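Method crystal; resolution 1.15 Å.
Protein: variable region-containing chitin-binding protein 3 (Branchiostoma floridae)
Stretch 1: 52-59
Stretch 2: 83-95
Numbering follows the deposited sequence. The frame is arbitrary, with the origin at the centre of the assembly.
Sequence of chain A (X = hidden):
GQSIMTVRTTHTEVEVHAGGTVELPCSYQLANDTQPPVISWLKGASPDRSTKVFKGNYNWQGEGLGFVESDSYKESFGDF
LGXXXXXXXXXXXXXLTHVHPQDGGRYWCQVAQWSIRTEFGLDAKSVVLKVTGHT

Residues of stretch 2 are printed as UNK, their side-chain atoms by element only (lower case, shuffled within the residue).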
# COMPACT_ATOMS: atom_id res chain seq x y z
N LYS A 52 -4.04 -9.58 -3.37
CA LYS A 52 -2.84 -8.77 -3.42
C LYS A 52 -2.84 -7.85 -4.59
O LYS A 52 -3.05 -8.27 -5.74
CB LYS A 52 -1.59 -9.68 -3.46
CG LYS A 52 -1.37 -10.45 -2.19
CD LYS A 52 -0.26 -11.48 -2.43
CE LYS A 52 1.11 -10.85 -2.29
NZ LYS A 52 2.19 -11.82 -2.04
N VAL A 53 -2.46 -6.58 -4.34
CA VAL A 53 -2.23 -5.59 -5.40
C VAL A 53 -0.72 -5.38 -5.60
O VAL A 53 -0.19 -5.44 -6.70
CB VAL A 53 -2.96 -4.29 -5.11
CG1 VAL A 53 -2.66 -3.25 -6.15
CG2 VAL A 53 -4.45 -4.56 -4.97
N PHE A 54 -0.04 -5.09 -4.50
CA PHE A 54 1.35 -4.71 -4.47
C PHE A 54 1.95 -5.18 -3.16
O PHE A 54 1.31 -5.09 -2.12
CB PHE A 54 1.49 -3.19 -4.63
CG PHE A 54 2.92 -2.68 -4.55
CD1 PHE A 54 3.67 -2.52 -5.71
CD2 PHE A 54 3.49 -2.37 -3.32
CE1 PHE A 54 4.98 -2.09 -5.63
CE2 PHE A 54 4.83 -1.96 -3.22
CZ PHE A 54 5.51 -1.82 -4.40
N LYS A 55 3.23 -5.54 -3.21
CA LYS A 55 4.02 -5.76 -2.01
C LYS A 55 5.44 -5.22 -2.26
O LYS A 55 5.96 -5.36 -3.38
CB LYS A 55 4.07 -7.22 -1.58
CG LYS A 55 4.60 -7.55 -0.20
CD LYS A 55 4.52 -9.02 0.14
CE LYS A 55 5.07 -9.34 1.50
NZ LYS A 55 4.96 -10.80 1.82
N GLY A 56 6.06 -4.67 -1.25
CA GLY A 56 7.43 -4.24 -1.38
C GLY A 56 8.10 -3.96 -0.07
O GLY A 56 7.45 -3.76 0.96
N ASN A 57 9.43 -3.91 -0.11
CA ASN A 57 10.20 -3.52 1.04
C ASN A 57 11.58 -3.06 0.58
O ASN A 57 12.13 -3.60 -0.36
CB ASN A 57 10.39 -4.66 2.07
CG ASN A 57 11.00 -5.92 1.53
OD1 ASN A 57 10.36 -6.81 1.02
ND2 ASN A 57 12.34 -6.02 1.66
N TYR A 58 12.15 -2.10 1.29
CA TYR A 58 13.57 -1.81 1.09
C TYR A 58 14.40 -3.02 1.51
O TYR A 58 14.02 -3.73 2.45
CB TYR A 58 13.99 -0.62 1.96
CG TYR A 58 13.40 0.69 1.53
CD1 TYR A 58 12.51 1.38 2.33
CD2 TYR A 58 13.71 1.27 0.32
CE1 TYR A 58 11.97 2.59 1.97
CE2 TYR A 58 13.16 2.49 -0.07
CZ TYR A 58 12.28 3.13 0.75
OH TYR A 58 11.71 4.32 0.37
N ASN A 59 15.50 -3.23 0.86
CA ASN A 59 16.43 -4.26 1.26
C ASN A 59 17.36 -3.68 2.31
O ASN A 59 17.67 -2.50 2.37
CB ASN A 59 17.21 -4.77 0.06
CG ASN A 59 16.28 -5.56 -0.87
OD1 ASN A 59 15.34 -6.20 -0.43
ND2 ASN A 59 16.62 -5.51 -2.16
N UNK A 83 0.35 -2.57 -13.75
CA UNK A 83 -0.45 -1.38 -13.59
C UNK A 83 -0.31 -0.71 -12.25
O UNK A 83 -0.60 0.49 -12.13
c UNK A 83 -3.71 -2.40 -15.44
c UNK A 83 -2.25 -2.29 -15.11
n UNK A 83 -4.54 -3.17 -14.55
n UNK A 83 -6.16 -3.65 -13.00
n UNK A 83 -5.73 -1.48 -13.50
c UNK A 83 -5.49 -2.76 -13.67
c UNK A 83 -1.95 -1.67 -13.79
N UNK A 84 0.17 -1.40 -11.24
CA UNK A 84 0.27 -0.88 -9.90
C UNK A 84 1.74 -0.63 -9.55
O UNK A 84 2.60 -1.49 -9.78
c UNK A 84 -0.32 -1.90 -8.92
N UNK A 85 2.02 0.51 -8.94
CA UNK A 85 3.39 0.83 -8.54
C UNK A 85 3.37 1.67 -7.27
O UNK A 85 2.39 2.37 -7.00
c UNK A 85 4.13 1.53 -9.69
o UNK A 85 3.54 2.76 -10.06
N UNK A 86 4.47 1.64 -6.54
CA UNK A 86 4.71 2.48 -5.37
C UNK A 86 6.06 3.12 -5.57
O UNK A 86 7.09 2.45 -5.48
c UNK A 86 4.98 2.51 -2.86
c UNK A 86 4.61 1.66 -4.06
c UNK A 86 3.20 1.13 -3.86
N UNK A 87 6.08 4.43 -5.82
CA UNK A 87 7.33 5.13 -6.13
C UNK A 87 8.26 5.25 -4.93
O UNK A 87 9.49 5.30 -5.12
c UNK A 87 7.03 6.53 -6.65
N UNK A 88 7.69 5.36 -3.75
CA UNK A 88 8.48 5.64 -2.54
C UNK A 88 7.97 4.77 -1.42
O UNK A 88 6.90 5.03 -0.86
c UNK A 88 8.34 7.12 -2.17
o UNK A 88 9.67 6.77 -0.25
c UNK A 88 9.17 7.51 -0.98
n UNK A 88 9.20 8.81 -0.67
N UNK A 89 8.72 3.70 -1.07
CA UNK A 89 8.21 2.80 -0.05
C UNK A 89 8.10 3.44 1.30
O UNK A 89 7.32 2.97 2.15
c UNK A 89 8.96 0.60 -1.18
c UNK A 89 10.07 -0.43 -1.16
c UNK A 89 7.61 -0.09 -1.23
c UNK A 89 9.08 1.54 0.00
N UNK A 90 8.85 4.49 1.57
CA UNK A 90 8.76 5.22 2.83
C UNK A 90 7.52 6.11 2.88
O UNK A 90 7.19 6.59 4.00
c UNK A 90 10.00 6.09 3.06
N UNK A 91 6.83 6.33 1.79
CA UNK A 91 5.64 7.19 1.69
C UNK A 91 4.76 6.52 0.64
O UNK A 91 4.67 6.97 -0.51
c UNK A 91 6.02 8.61 1.31
N UNK A 92 4.20 5.34 0.96
CA UNK A 92 3.82 4.34 -0.03
C UNK A 92 2.49 4.54 -0.73
O UNK A 92 1.74 3.57 -0.99
c UNK A 92 3.43 3.49 2.17
c UNK A 92 4.14 4.80 2.34
c UNK A 92 3.86 3.04 0.79
N UNK A 93 2.21 5.74 -1.21
CA UNK A 93 1.13 5.99 -2.13
C UNK A 93 1.19 5.04 -3.30
O UNK A 93 2.25 4.85 -3.91
o UNK A 93 1.06 8.25 -1.48
c UNK A 93 0.30 7.78 -3.75
c UNK A 93 1.24 7.44 -2.61
N UNK A 94 0.03 4.46 -3.62
CA UNK A 94 -0.14 3.55 -4.74
C UNK A 94 -0.59 4.32 -5.98
O UNK A 94 -1.51 5.12 -5.90
c UNK A 94 -1.23 2.55 -4.38
c UNK A 94 -2.87 0.80 -5.08
c UNK A 94 -0.48 0.56 -5.72
c UNK A 94 -1.61 1.53 -5.48
N UNK A 95 0.05 4.03 -7.11
CA UNK A 95 -0.38 4.52 -8.43
C UNK A 95 -0.92 3.32 -9.20
O UNK A 95 -0.26 2.29 -9.32
c UNK A 95 1.87 6.37 -13.56
n UNK A 95 1.74 7.07 -14.70
n UNK A 95 2.25 5.10 -13.63
n UNK A 95 1.55 7.02 -12.45
c UNK A 95 0.46 5.70 -10.53
c UNK A 95 0.81 5.13 -9.17
c UNK A 95 1.65 6.41 -11.15

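Position 83 carries three carbons, a nitrogen and a carbon bearing two more nitrogens, a guanidinium on a long arm. It stays out of reach of stretch 1 and makes its hydrogen bonds elsewhere in the structure: Arg 83. Position 84 has one side-chain carbon, its CA-to-CB bond pointing toward the strand 52-58, where its CB lies 3.9 Å from CG1 of Val 53. A lone methyl is alanine, Ala 84, and it is buried.

Position 85 has a carbon followed by one oxygen, its CA-to-CB bond directed away from stretch 1. This is Ser 85, whose backbone N and O pair with position 95. At position 86 one carbon carries two more, a beta-branched fork, and the CA-to-CB bond points toward stretch 1. One methyl lies over a face of the Phe 54 ring. The residue is Val 86; its CG2 lies 3.6 Å from Phe 54 CE2, in a CH-pi contact 14° off the ring normal.

Position 87, a single carbon, points away and touches nothing on stretch 1: Ala 87. Position 88 has two carbons, the second carrying an oxygen and a nitrogen, so the side chain ends in an amide. Its CB also points away, yet its end comes back near Tyr 58. This is Asn 88; its OD1 is 3.2 Å from Tyr 58 OH, but the angle is too poor for a hydrogen bond.

Position 89 shows four carbons forked at the second, buried, with the CA-to-CB bond pointing toward stretch 1. Its CB covers one face of the Tyr 58 ring, 3.7 Å from CE1. It is Leu 89, with CD1 3.5 Å from Asn 57 C, and CD2 3.9 Å from Phe 54 CE2 at that ring's edge. Gly 56 suits this packing: an ideal CB there would lie only 3.1 Å from Leu 89 CD2.

Position 90 has one carbon, its CB 3.6 Å from Tyr 58 OH. This is Ala 90, whose backbone N donates to Tyr 58 OH at 3.1 Å and, weakly, to Asn 88 OD1 at 3.0 Å. Position 91 is again one carbon, pointing away: Ala 91, which closes the type I turn begun at Asn 88.

At position 92 three carbons close a ring onto the backbone N, giving Pro 92, without contact to stretch 1. Position 93, a carbon bearing one oxygen and one carbon, is Thr 93, out of reach. Position 94 has four carbons forked at the second; its CB points sideways, but its end comes nearer. In Leu 94, CD2 lies 4.2 Å from Val 53 CG1. Position 95 has three carbons, a nitrogen and a carbon carrying two more nitrogens, out of reach of stretch 1: the exposed Arg 95.

The rule is apolar packing finished by one polar anchor. The strand 52-58 and the strand that begins at Ala 84 run 29° apart, and Ala 84, Val 86 and Leu 89 point their CA-to-CB bonds toward stretch 1. Phe 54 and Tyr 58 each offer a ring face to an aliphatic carbon, while the tyrosine hydroxyl accepts a turn amide, tying the loop to the strand.

Stretch 2 83-95: RASVANLAAPTLR
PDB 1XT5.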